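Local structure of nucleoprotein (Rift valley fever virus, 3OV9) at residues T195-Q198 / P199-A202; P147-A150 / G151-P155; D167-S170 / L171-L174. The protein encapsidates the viral genomic RNA, binding single-stranded nucleic acid with high affinity and assembling into ring-shaped hexamers needed to form the nucleocapsid. All coordinates share one frame; numbering follows the deposited sequence.

Contact 1 (T195-Q198 / P199-A202)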
loop_
_atom_site.group_PDB
_atom_site.type_symbol
_atom_site.label_atom_id
_atom_site.label_comp_id
_atom_site.label_asym_id
_atom_site.label_seq_id
_atom_site.Cartn_x
_atom_site.Cartn_y
_atom_site.Cartn_z
ATOM N N THR A 195 22.932 6.872 7.289
ATOM C CA THR A 195 22.227 6.944 8.573
ATOM C C THR A 195 23.159 7.120 9.776
ATOM O O THR A 195 22.711 7.539 10.846
ATOM C CB THR A 195 21.305 5.714 8.821
ATOM O OG1 THR A 195 22.095 4.559 9.134
ATOM C CG2 THR A 195 20.422 5.429 7.610
ATOM N N PHE A 196 24.446 6.808 9.609
ATOM C CA PHE A 196 25.381 6.909 10.732
ATOM C C PHE A 196 26.529 7.915 10.591
ATOM O O PHE A 196 27.154 8.264 11.592
ATOM C CB PHE A 196 25.901 5.524 11.174
ATOM C CG PHE A 196 26.773 4.818 10.159
ATOM C CD1 PHE A 196 28.012 5.337 9.783
ATOM C CD2 PHE A 196 26.378 3.593 9.625
ATOM C CE1 PHE A 196 28.826 4.669 8.866
ATOM C CE2 PHE A 196 27.185 2.913 8.709
ATOM C CZ PHE A 196 28.411 3.453 8.329
ATOM N N THR A 197 26.797 8.388 9.376
ATOM C CA THR A 197 27.953 9.269 9.136
ATOM C C THR A 197 27.817 10.673 9.738
ATOM O O THR A 197 28.812 11.257 10.171
ATOM C CB THR A 197 28.316 9.383 7.635
ATOM O OG1 THR A 197 27.145 9.704 6.878
ATOM C CG2 THR A 197 28.920 8.080 7.119
ATOM N N GLN A 198 26.596 11.207 9.768
ATOM C CA GLN A 198 26.360 12.545 10.322
ATOM C C GLN A 198 26.664 12.642 11.833
ATOM O O GLN A 198 27.442 13.509 12.237
ATOM C CB GLN A 198 24.956 13.064 9.980
ATOM C CG GLN A 198 24.787 14.570 10.161
ATOM C CD GLN A 198 23.488 15.106 9.576
ATOM O OE1 GLN A 198 23.449 16.218 9.049
ATOM N NE2 GLN A 198 22.417 14.324 9.679
ATOM N N PRO A 199 26.075 11.749 12.663
ATOM C CA PRO A 199 26.455 11.766 14.084
ATOM C C PRO A 199 27.907 11.340 14.341
ATOM O O PRO A 199 28.516 11.813 15.306
ATOM C CB PRO A 199 25.474 10.777 14.735
ATOM C CG PRO A 199 24.962 9.944 13.623
ATOM C CD PRO A 199 24.950 10.826 12.417
ATOM N N MET A 200 28.448 10.469 13.487
ATOM C CA MET A 200 29.854 10.055 13.579
ATOM C C MET A 200 30.775 11.265 13.417
ATOM O O MET A 200 31.586 11.550 14.297
ATOM C CB MET A 200 30.189 8.975 12.537
ATOM C CG MET A 200 31.627 8.429 12.616
ATOM S SD MET A 200 32.103 7.309 11.271
ATOM C CE MET A 200 32.147 8.435 9.874
ATOM N N ASN A 201 30.621 11.986 12.308
ATOM C CA ASN A 201 31.468 13.146 12.022
ATOM C C ASN A 201 31.311 14.283 13.031
ATOM O O ASN A 201 32.285 14.967 13.348
ATOM C CB ASN A 201 31.244 13.649 10.594
ATOM C CG ASN A 201 31.813 12.706 9.541
ATOM O OD1 ASN A 201 32.846 12.060 9.750
ATOM N ND2 ASN A 201 31.144 12.633 8.397
ATOM N N ALA A 202 30.093 14.475 13.535
ATOM C CA ALA A 202 29.830 15.474 14.573
ATOM C C ALA A 202 30.673 15.225 15.825
ATOM O O ALA A 202 31.278 16.153 16.363
ATOM C CB ALA A 202 28.343 15.516 14.922
#
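Pro199 lays its ring against the turn before it, with CG 3.4 Å from Phe196 O. Having no N-H, the proline cannot continue the i to i+4 ladder at its own position, and the ladder resumes one residue later, where Met200 N bonds to Phe196 O at 3.2 Å. Next comes Asn201 N to Thr197 O, the straightest of the three at 169°, and then Ala202 N to Gln198 O at 3.1 Å. The side chains fan out from this backbone. Met200 has CG anti to its backbone N (chi1 -177°) and an extended chi2, which carry SD outward while Met200 CB stays 3.3 Å from Phe196 O; the bend at chi3 sets only CE, 4.3 Å from Thr197 CG2. Asn201 turns the other way: with CG beside its backbone N (chi1 -71°) the amide folds back over the preceding turn, although ND2, 3.2 Å from Thr197 O, is too poorly angled to bond. Thr197 OG1 is taken by Ala193 O. Phe196 and Met200 face helix 159-180, whereas Gln198 extends to Tyr30, which like Thr195 is a probable RNA-binding residue by comparison with related proteins. Ala202 belongs to the pocket holding a nitrite ion. This is a proline-kinked alpha-helix within an all-helical bundle, one side packed inward and the other bordering the probable RNA-binding site.

Contact 2 (P147-A150 / G151-P155)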
loop_
_atom_site.group_PDB
_atom_site.type_symbol
_atom_site.label_atom_id
_atom_site.label_comp_id
_atom_site.label_asym_id
_atom_site.label_seq_id
_atom_site.Cartn_x
_atom_site.Cartn_y
_atom_site.Cartn_z
ATOM N N PRO A 147 28.841 3.603 18.891
ATOM C CA PRO A 147 28.925 4.929 18.261
ATOM C C PRO A 147 29.673 5.965 19.109
ATOM O O PRO A 147 30.230 6.922 18.557
ATOM C CB PRO A 147 27.456 5.323 18.083
ATOM C CG PRO A 147 26.752 4.017 17.921
ATOM C CD PRO A 147 27.466 3.065 18.841
ATOM N N SER A 148 29.703 5.751 20.426
ATOM C CA SER A 148 30.460 6.588 21.367
ATOM C C SER A 148 31.924 6.764 20.969
ATOM O O SER A 148 32.527 7.792 21.275
ATOM C CB SER A 148 30.402 6.000 22.785
ATOM O OG SER A 148 29.068 5.924 23.258
ATOM N N PHE A 149 32.488 5.764 20.290
ATOM C CA PHE A 149 33.904 5.773 19.902
ATOM C C PHE A 149 34.296 6.980 19.052
ATOM O O PHE A 149 35.443 7.435 19.107
ATOM C CB PHE A 149 34.291 4.477 19.170
ATOM C CG PHE A 149 35.649 4.535 18.522
ATOM C CD1 PHE A 149 36.803 4.369 19.284
ATOM C CD2 PHE A 149 35.773 4.793 17.161
ATOM C CE1 PHE A 149 38.059 4.443 18.691
ATOM C CE2 PHE A 149 37.028 4.869 16.558
ATOM C CZ PHE A 149 38.171 4.695 17.328
ATOM N N ALA A 150 33.353 7.483 18.261
ATOM C CA ALA A 150 33.605 8.646 17.405
ATOM C C ALA A 150 34.191 9.839 18.173
ATOM O O ALA A 150 35.016 10.579 17.632
ATOM C CB ALA A 150 32.337 9.047 16.675
ATOM N N GLY A 151 33.779 10.004 19.431
ATOM C CA GLY A 151 34.272 11.085 20.293
ATOM C C GLY A 151 35.693 10.900 20.803
ATOM O O GLY A 151 36.214 11.751 21.527
ATOM N N MET A 152 36.316 9.782 20.436
ATOM C CA MET A 152 37.705 9.496 20.804
ATOM C C MET A 152 38.661 9.713 19.637
ATOM O O MET A 152 39.882 9.585 19.787
ATOM C CB MET A 152 37.840 8.058 21.322
ATOM C CG MET A 152 37.143 7.781 22.643
ATOM S SD MET A 152 38.010 8.449 24.070
ATOM C CE MET A 152 37.185 10.030 24.272
ATOM N N VAL A 153 38.103 10.044 18.476
ATOM C CA VAL A 153 38.889 10.182 17.254
ATOM C C VAL A 153 39.486 11.588 17.171
ATOM O O VAL A 153 38.779 12.579 17.349
ATOM C CB VAL A 153 38.043 9.857 15.990
ATOM C CG1 VAL A 153 38.883 9.968 14.732
ATOM C CG2 VAL A 153 37.443 8.459 16.090
ATOM N N ASP A 154 40.793 11.646 16.925
ATOM C CA ASP A 154 41.524 12.901 16.743
ATOM C C ASP A 154 41.505 13.302 15.264
ATOM O O ASP A 154 42.176 12.669 14.446
ATOM C CB ASP A 154 42.964 12.730 17.246
ATOM C CG ASP A 154 43.832 13.967 17.022
ATOM O OD1 ASP A 154 43.315 15.012 16.574
ATOM O OD2 ASP A 154 45.047 13.884 17.298
ATOM N N PRO A 155 40.749 14.366 14.916
ATOM C CA PRO A 155 40.612 14.785 13.514
ATOM C C PRO A 155 41.876 15.420 12.928
ATOM O O PRO A 155 41.912 15.717 11.730
ATOM C CB PRO A 155 39.474 15.810 13.564
ATOM C CG PRO A 155 39.542 16.373 14.934
ATOM C CD PRO A 155 39.975 15.236 15.823
#
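Phe149 and Val153 make the principal side-chain contact: the ring and the valine cross at about a right angle, and the CG2 methyl comes to 3.6 Å from CE2, approaching the ring obliquely. Two torsions bring them together. In the phenylalanine a chi1 of 169° sets the ring beside the carbonyl carbon, while the valine keeps CG2 beside its own N, on the side where the ring lies. Met152 joins through its CB, 4.3 Å from Phe149 CD1, before its chain bends away at chi2 and chi3 toward Phe217 of helix 211-220 and Arg8 of a neighbouring subunit. The backbone bonds run i to i+3, the pattern of a 3-10 helix, here one short segment in the loop between helices 130-136 and 159-180. Gly151 N reaches Ser148 O at 3.1 Å and Met152 N reaches Phe149 O at 2.8 Å. Val153 N bonds to Ala150 O at 3.2 Å as the chain leaves the helix for an extended course. All three donors stand well above the planes of their carbonyls, the last by 63°, and none sits on a lone pair. Polar ends are satisfied just beyond: Ser148 OG bonds to His146 ND1, and the Asp154 carboxylate makes a salt bridge with Arg215. The apolar packing carries on into neighbouring helices, with Phe149 on Leu218 and Ile165, and Ala150 on Ala203 and Val204.

Contact 3 (D167-S170 / L171-L174)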
loop_
_atom_site.group_PDB
_atom_site.type_symbol
_atom_site.label_atom_id
_atom_site.label_comp_id
_atom_site.label_asym_id
_atom_site.label_seq_id
_atom_site.Cartn_x
_atom_site.Cartn_y
_atom_site.Cartn_z
ATOM N N ASP A 167 37.105 4.272 8.709
ATOM C CA ASP A 167 36.659 3.134 7.899
ATOM C C ASP A 167 36.524 1.874 8.758
ATOM O O ASP A 167 35.524 1.157 8.659
ATOM C CB ASP A 167 37.614 2.876 6.725
ATOM C CG ASP A 167 37.482 3.908 5.605
ATOM O OD1 ASP A 167 36.516 4.702 5.599
ATOM O OD2 ASP A 167 38.356 3.914 4.713
ATOM N N ALA A 168 37.524 1.620 9.605
ATOM C CA ALA A 168 37.500 0.483 10.533
ATOM C C ALA A 168 36.297 0.547 11.473
ATOM O O ALA A 168 35.608 -0.454 11.673
ATOM C CB ALA A 168 38.798 0.411 11.332
ATOM N N HIS A 169 36.053 1.729 12.039
ATOM C CA HIS A 169 34.899 1.978 12.909
ATOM C C HIS A 169 33.586 1.812 12.140
ATOM O O HIS A 169 32.611 1.277 12.676
ATOM C CB HIS A 169 35.010 3.383 13.526
ATOM C CG HIS A 169 33.822 3.802 14.344
ATOM N ND1 HIS A 169 33.324 3.051 15.387
ATOM C CD2 HIS A 169 33.057 4.918 14.287
ATOM C CE1 HIS A 169 32.294 3.678 15.927
ATOM N NE2 HIS A 169 32.110 4.814 15.278
ATOM N N SER A 170 33.580 2.256 10.884
ATOM C CA SER A 170 32.394 2.178 10.024
ATOM C C SER A 170 31.973 0.741 9.695
ATOM O O SER A 170 30.794 0.490 9.417
ATOM C CB SER A 170 32.597 2.988 8.741
ATOM O OG SER A 170 32.701 4.376 9.028
ATOM N N LEU A 171 32.925 -0.194 9.732
ATOM C CA LEU A 171 32.606 -1.613 9.550
ATOM C C LEU A 171 31.630 -2.073 10.630
ATOM O O LEU A 171 30.623 -2.718 10.324
ATOM C CB LEU A 171 33.867 -2.489 9.545
ATOM C CG LEU A 171 33.660 -3.979 9.227
ATOM C CD1 LEU A 171 33.393 -4.200 7.739
ATOM C CD2 LEU A 171 34.849 -4.814 9.688
ATOM N N TYR A 172 31.927 -1.724 11.886
ATOM C CA TYR A 172 31.015 -1.985 13.001
ATOM C C TYR A 172 29.682 -1.248 12.850
ATOM O O TYR A 172 28.623 -1.835 13.080
ATOM C CB TYR A 172 31.661 -1.641 14.353
ATOM C CG TYR A 172 30.647 -1.291 15.424
ATOM C CD1 TYR A 172 29.984 -2.288 16.144
ATOM C CD2 TYR A 172 30.332 0.040 15.700
ATOM C CE1 TYR A 172 29.040 -1.965 17.119
ATOM C CE2 TYR A 172 29.392 0.372 16.663
ATOM C CZ TYR A 172 28.750 -0.630 17.370
ATOM O OH TYR A 172 27.822 -0.288 18.327
ATOM N N LEU A 173 29.741 0.034 12.484
ATOM C CA LEU A 173 28.540 0.867 12.377
ATOM C C LEU A 173 27.576 0.336 11.323
ATOM O O LEU A 173 26.360 0.457 11.471
ATOM C CB LEU A 173 28.896 2.326 12.081
ATOM C CG LEU A 173 29.522 3.160 13.203
ATOM C CD1 LEU A 173 29.937 4.513 12.656
ATOM C CD2 LEU A 173 28.565 3.330 14.373
ATOM N N LEU A 174 28.136 -0.254 10.269
ATOM C CA LEU A 174 27.357 -0.901 9.214
ATOM C C LEU A 174 26.560 -2.089 9.755
ATOM O O LEU A 174 25.366 -2.217 9.476
ATOM C CB LEU A 174 28.283 -1.346 8.074
ATOM C CG LEU A 174 27.701 -2.092 6.867
ATOM C CD1 LEU A 174 26.700 -1.233 6.105
ATOM C CD2 LEU A 174 28.825 -2.549 5.946
#
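Helix 159-180 is a long alpha-helix buried in the bundle, and in its middle His169 and Leu173, one turn apart, form a CH-pi contact. Leu173 CG sits over one face of the imidazole, 4.0 Å from the ring centroid and 22° off the normal, displaced toward the rim. Its CD1 methyl lies farther out, by the NE2-CD2 side of the rim, 3.4 Å from His169 NE2. Two torsions bring about this overlap: the histidine's chi1 of 175° swings the ring away from its own N and along the course of the helix, while the leucine holds CG beside its N, and its branch meets the ring from the following turn. The imidazole is also fixed by its other nitrogen, for ND1 is hydrogen-bonded to Met144 O. A bond to ND1 and a leucine over the face together limit rotation of the ring.

The backbone beneath is helical, with a local irregularity at Leu171 and Tyr172. Leu171 N is shared: it bonds to Asp167 O at 3.1 Å and, weakly, to Ala168 O at 3.3 Å, while Tyr172 N stands 3.9 Å from Ala168 O. Past this point Leu173 N bonds to His169 O in the carbonyl plane, and Leu174 N bonds to Ser170 O at 2.9 Å. Ala168 O also accepts a bond from Tyr140 OH, while Ser170 OG turns back to Leu166 O. On other sides of the helix, Ala168 packs against Val234 and Ala237 of helix 232-243, and Leu174 lies on Val192 of helix 189-204. The Tyr172 ring starts beside the histidine, with His169 O in plane at its edge, and its CD2 approaches the imidazole obliquely, 4.1 Å from His169 CE1.

Overall arrangement
From the N terminus the chain reaches contact 2 first, in the loop before helix 159-180, then contact 3 within that helix, and lastly contact 1 on helix 189-204. Each is local, closing no more than a turn, and they lie in series, none nesting or crossing. In space they meet pairwise, their centres 11 to 12 Å apart. Pro147 rests on Tyr172 and Leu173, and Phe149 on His169, joining contact 2 to contact 3. Phe196 and Met200 bring contact 1 against Leu173 and Ser170, pairing two helices consecutive in the chain. Ala150 CB, 3.5 Å from Met200 O, completes the triangle and ties the loop to both helices.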